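Local coordinates for protein DyP-type peroxidase (Pleurotus ostreatus PC15, PDB 6FSK) that probably reduces hydrogen peroxide with a heme b cofactor while oxidising dyes and, at a non-canonical site, manganese(II), as a fungal dye-decolorizing peroxidase, at residues E152-I156 / F157-T161; D32-K35 / A36-H40. The protein carries 1 engineered substitution. All blocks are in the same frame, centred on the assembly; numbering follows the deposited sequence.

Contact 1: E152-I156 / F157-T161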
# COMPACT_ATOMS: atom_id res chain seq x y z
N GLU A 152 0.01 27.21 -4.49
CA GLU A 152 1.33 27.78 -4.62
C GLU A 152 2.19 26.97 -5.59
O GLU A 152 2.89 27.52 -6.49
CB GLU A 152 1.92 27.86 -3.22
CG GLU A 152 3.26 28.51 -3.10
CD GLU A 152 3.70 28.56 -1.64
OE1 GLU A 152 3.14 27.81 -0.77
OE2 GLU A 152 4.70 29.30 -1.43
N ILE A 153 2.10 25.65 -5.54
CA ILE A 153 2.83 24.83 -6.46
C ILE A 153 2.31 24.93 -7.86
O ILE A 153 3.06 25.05 -8.80
CB ILE A 153 2.87 23.32 -6.00
CG1 ILE A 153 3.43 23.19 -4.59
CG2 ILE A 153 3.67 22.42 -6.92
CD1 ILE A 153 4.81 23.80 -4.44
N LYS A 154 0.98 24.94 -8.02
CA LYS A 154 0.44 25.08 -9.33
C LYS A 154 0.91 26.38 -10.01
O LYS A 154 1.14 26.40 -11.23
CB LYS A 154 -1.06 25.03 -9.27
CG LYS A 154 -1.43 23.60 -8.97
CD LYS A 154 -2.88 23.26 -9.14
CE LYS A 154 -3.84 23.85 -8.25
NZ LYS A 154 -4.97 22.83 -8.45
N HIS A 155 0.93 27.44 -9.19
CA HIS A 155 1.41 28.77 -9.67
C HIS A 155 2.84 28.74 -10.20
O HIS A 155 3.16 29.27 -11.27
CB HIS A 155 1.25 29.81 -8.57
CG HIS A 155 1.52 31.20 -9.05
ND1 HIS A 155 2.72 31.85 -8.82
CD2 HIS A 155 0.75 32.05 -9.75
CE1 HIS A 155 2.66 33.06 -9.35
NE2 HIS A 155 1.48 33.20 -9.94
N ILE A 156 3.71 28.00 -9.51
CA ILE A 156 5.06 27.79 -10.04
C ILE A 156 5.12 27.22 -11.46
O ILE A 156 5.98 27.53 -12.29
CB ILE A 156 5.88 26.87 -9.08
CG1 ILE A 156 6.12 27.60 -7.78
CG2 ILE A 156 7.16 26.40 -9.72
CD1 ILE A 156 6.69 26.69 -6.69
N PHE A 157 4.22 26.28 -11.80
CA PHE A 157 4.23 25.64 -13.07
C PHE A 157 3.20 26.27 -14.05
O PHE A 157 2.95 25.74 -15.13
CB PHE A 157 3.94 24.14 -12.95
CG PHE A 157 5.02 23.38 -12.22
CD1 PHE A 157 6.16 22.99 -12.88
CD2 PHE A 157 4.86 23.11 -10.86
CE1 PHE A 157 7.22 22.33 -12.16
CE2 PHE A 157 5.84 22.43 -10.17
CZ PHE A 157 7.04 22.09 -10.79
N GLY A 158 2.56 27.31 -13.61
CA GLY A 158 1.66 28.12 -14.47
C GLY A 158 0.40 27.38 -14.83
O GLY A 158 -0.21 27.66 -15.85
N VAL A 159 -0.04 26.47 -13.92
CA VAL A 159 -1.19 25.61 -14.27
C VAL A 159 -2.45 26.48 -14.50
O VAL A 159 -2.74 27.38 -13.72
CB VAL A 159 -1.50 24.59 -13.14
CG1 VAL A 159 -2.80 23.80 -13.45
CG2 VAL A 159 -0.30 23.65 -12.87
N GLY A 160 -3.11 26.21 -15.60
CA GLY A 160 -4.32 26.89 -16.02
C GLY A 160 -4.11 28.20 -16.75
O GLY A 160 -5.07 28.94 -17.06
N THR A 161 -2.84 28.51 -17.07
CA THR A 161 -2.51 29.76 -17.77
C THR A 161 -1.96 29.39 -19.15
O THR A 161 -1.64 28.23 -19.46
CB THR A 161 -1.42 30.59 -17.05
OG1 THR A 161 -0.17 29.97 -17.28
CG2 THR A 161 -1.68 30.77 -15.63
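Val159 N donates to Lys154 O at 2.9 Å and 172°, an almost straight six-to-one bond that closes the C-terminal end of helix 144-156. Inside it, Gly158 N reaches His155 O at 3.1 Å, with the donor standing well above the carbonyl plane. Gly158 has a positive phi of 70°, which together with the bonds back into the last turn defines a Schellman motif, and such a phi favours glycine. A type II turn follows from Gly158 to Thr161, where Gly158 O accepts from both Thr161 N and Thr161 OG1, the latter at 2.7 Å.

The apolar contacts flank this cap. Val159 CB lies 3.9 Å from Lys154 CB, across the last turn. Ile156 CG2, the branch anti to the backbone N, sits over one face of the Phe157 ring, 4.2 Å from the centroid and 14° off the normal, a CH-pi contact. At the ring's edge, Ile153 CG2 meets Phe157 CE2 at 3.9 Å, approximately in plane.

Ile153 also touches Phe41, and Phe157 meets Phe41 edge-to-face, so this helix end packs against helix 31-41, while Phe157 and Val159 both rest on Ile166 of strand 166-175.

Contact 2: D32-K35 / A36-H40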
# COMPACT_ATOMS: atom_id res chain seq x y z
N ASP A 32 11.37 22.19 -21.40
CA ASP A 32 12.43 23.06 -20.86
C ASP A 32 11.84 24.08 -19.88
O ASP A 32 12.49 24.50 -18.94
CB ASP A 32 13.27 23.73 -21.99
CG ASP A 32 14.03 22.74 -22.87
OD1 ASP A 32 14.59 21.69 -22.43
OD2 ASP A 32 14.11 23.03 -24.09
N GLN A 33 10.58 24.50 -20.04
CA GLN A 33 10.00 25.37 -19.10
C GLN A 33 9.72 24.63 -17.75
O GLN A 33 9.82 25.20 -16.69
CB GLN A 33 8.69 25.84 -19.61
CG GLN A 33 8.10 26.91 -18.73
CD GLN A 33 6.81 27.45 -19.34
OE1 GLN A 33 6.14 26.77 -20.16
NE2 GLN A 33 6.47 28.66 -18.97
N PHE A 34 9.35 23.37 -17.89
CA PHE A 34 9.13 22.52 -16.72
C PHE A 34 10.38 22.46 -15.89
O PHE A 34 10.35 22.66 -14.65
CB PHE A 34 8.69 21.10 -17.11
CG PHE A 34 8.54 20.18 -15.92
CD1 PHE A 34 7.42 20.25 -15.15
CD2 PHE A 34 9.54 19.28 -15.56
CE1 PHE A 34 7.28 19.45 -14.01
CE2 PHE A 34 9.38 18.43 -14.50
CZ PHE A 34 8.25 18.52 -13.72
N LYS A 35 11.51 22.23 -16.57
CA LYS A 35 12.77 22.12 -15.81
C LYS A 35 13.16 23.42 -15.21
O LYS A 35 13.60 23.49 -14.10
CB LYS A 35 13.86 21.54 -16.66
CG LYS A 35 13.64 20.13 -17.13
CD LYS A 35 14.85 19.62 -17.87
CE LYS A 35 14.54 18.31 -18.49
NZ LYS A 35 15.73 17.54 -18.93
N ALA A 36 12.89 24.57 -15.88
CA ALA A 36 13.17 25.82 -15.24
C ALA A 36 12.25 26.04 -13.99
O ALA A 36 12.67 26.55 -12.96
CB ALA A 36 12.99 26.97 -16.26
N ASN A 37 10.93 25.68 -14.11
CA ASN A 37 10.02 25.86 -13.04
C ASN A 37 10.36 24.93 -11.80
O ASN A 37 10.20 25.27 -10.64
CB ASN A 37 8.59 25.54 -13.51
CG ASN A 37 8.06 26.51 -14.53
OD1 ASN A 37 8.60 27.63 -14.77
ND2 ASN A 37 7.00 26.11 -15.15
N MET A 38 10.90 23.77 -12.14
CA MET A 38 11.30 22.79 -11.15
C MET A 38 12.30 23.40 -10.19
O MET A 38 12.30 23.14 -8.99
CB MET A 38 11.91 21.57 -11.75
CG MET A 38 10.88 20.53 -12.18
SD MET A 38 9.94 19.75 -10.85
CE MET A 38 11.18 18.77 -9.98
N ALA A 39 13.14 24.29 -10.67
CA ALA A 39 14.05 24.93 -9.71
C ALA A 39 13.46 25.68 -8.58
O ALA A 39 14.00 25.74 -7.48
CB ALA A 39 15.02 25.83 -10.50
N HIS A 40 12.29 26.28 -8.82
CA HIS A 40 11.57 26.95 -7.84
C HIS A 40 10.73 26.05 -6.97
O HIS A 40 10.43 26.40 -5.86
CB HIS A 40 10.65 27.97 -8.51
CG HIS A 40 11.43 29.09 -9.10
ND1 HIS A 40 11.71 29.18 -10.44
CD2 HIS A 40 12.11 30.09 -8.49
CE1 HIS A 40 12.46 30.25 -10.64
NE2 HIS A 40 12.73 30.80 -9.48
O HOH W 1 7.87 29.73 -16.87
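Met38 approaches the Phe34 ring from one turn further along helix 31-41. CB lies beside the backbone, 3.5 Å from Phe34 O. CG, anti to the carbonyl carbon (chi1 -85°), comes over the ring face toward its rim: it is 3.8 Å from the centroid of Phe34, 25° off the normal, as a CH-pi contact. The bend at chi2 carries SD out beyond the rim on the CZ side, still above the ring plane, where it meets Phe34 CZ at 3.6 Å in an oblique Met-aromatic contact. A second bend, at chi3, turns CE away, 4.8 Å from Phe34 CZ. With an alanine here instead of Phe34 the ring is gone, and Met38 CG would probably lose the face it lies over, while a gap would open beside Phe157, Phe26 and Val28.

Under these side chains, Met38 N donates to Phe34 O at 2.8 Å, and Asn37 N to Gln33 O, also at 2.8 Å. The Gln33 and Asn37 amides, planes 48° apart, are joined through one water, which accepts from Gln33 NE2 at 2.7 Å and donates to Asn37 OD1 at 3.1 Å. The i to i+4 pairs give the helix an apolar side, where Phe34 rests on strand 20-28, and a water-linked polar one, as expected of a helix packed on the sheet of the ferredoxin-like DyP fold.

In the fold
Contacts 1 and 2 lie 11 Å apart, centre to centre, on the same side of the chain's centre, and both lie within the dimeric alpha+beta barrel part of the chain. They join directly: Phe157 CE1 of contact 1 comes within 3.4 Å of Phe34 CE1 of contact 2, the two ring planes about 25° apart, and Phe157 CZ is 3.7 Å from Met38 SD. Phe157 therefore carries the apolar side of the 157-161 cap onto the Phe34 and Met38 pair. A polar link runs beside it, since Asn37 ND2 makes a weak hydrogen bond to Ser165 OG, and Ser165 pairs with the Phe157 backbone. Both contacts lie away from the heme and the residues that bind it.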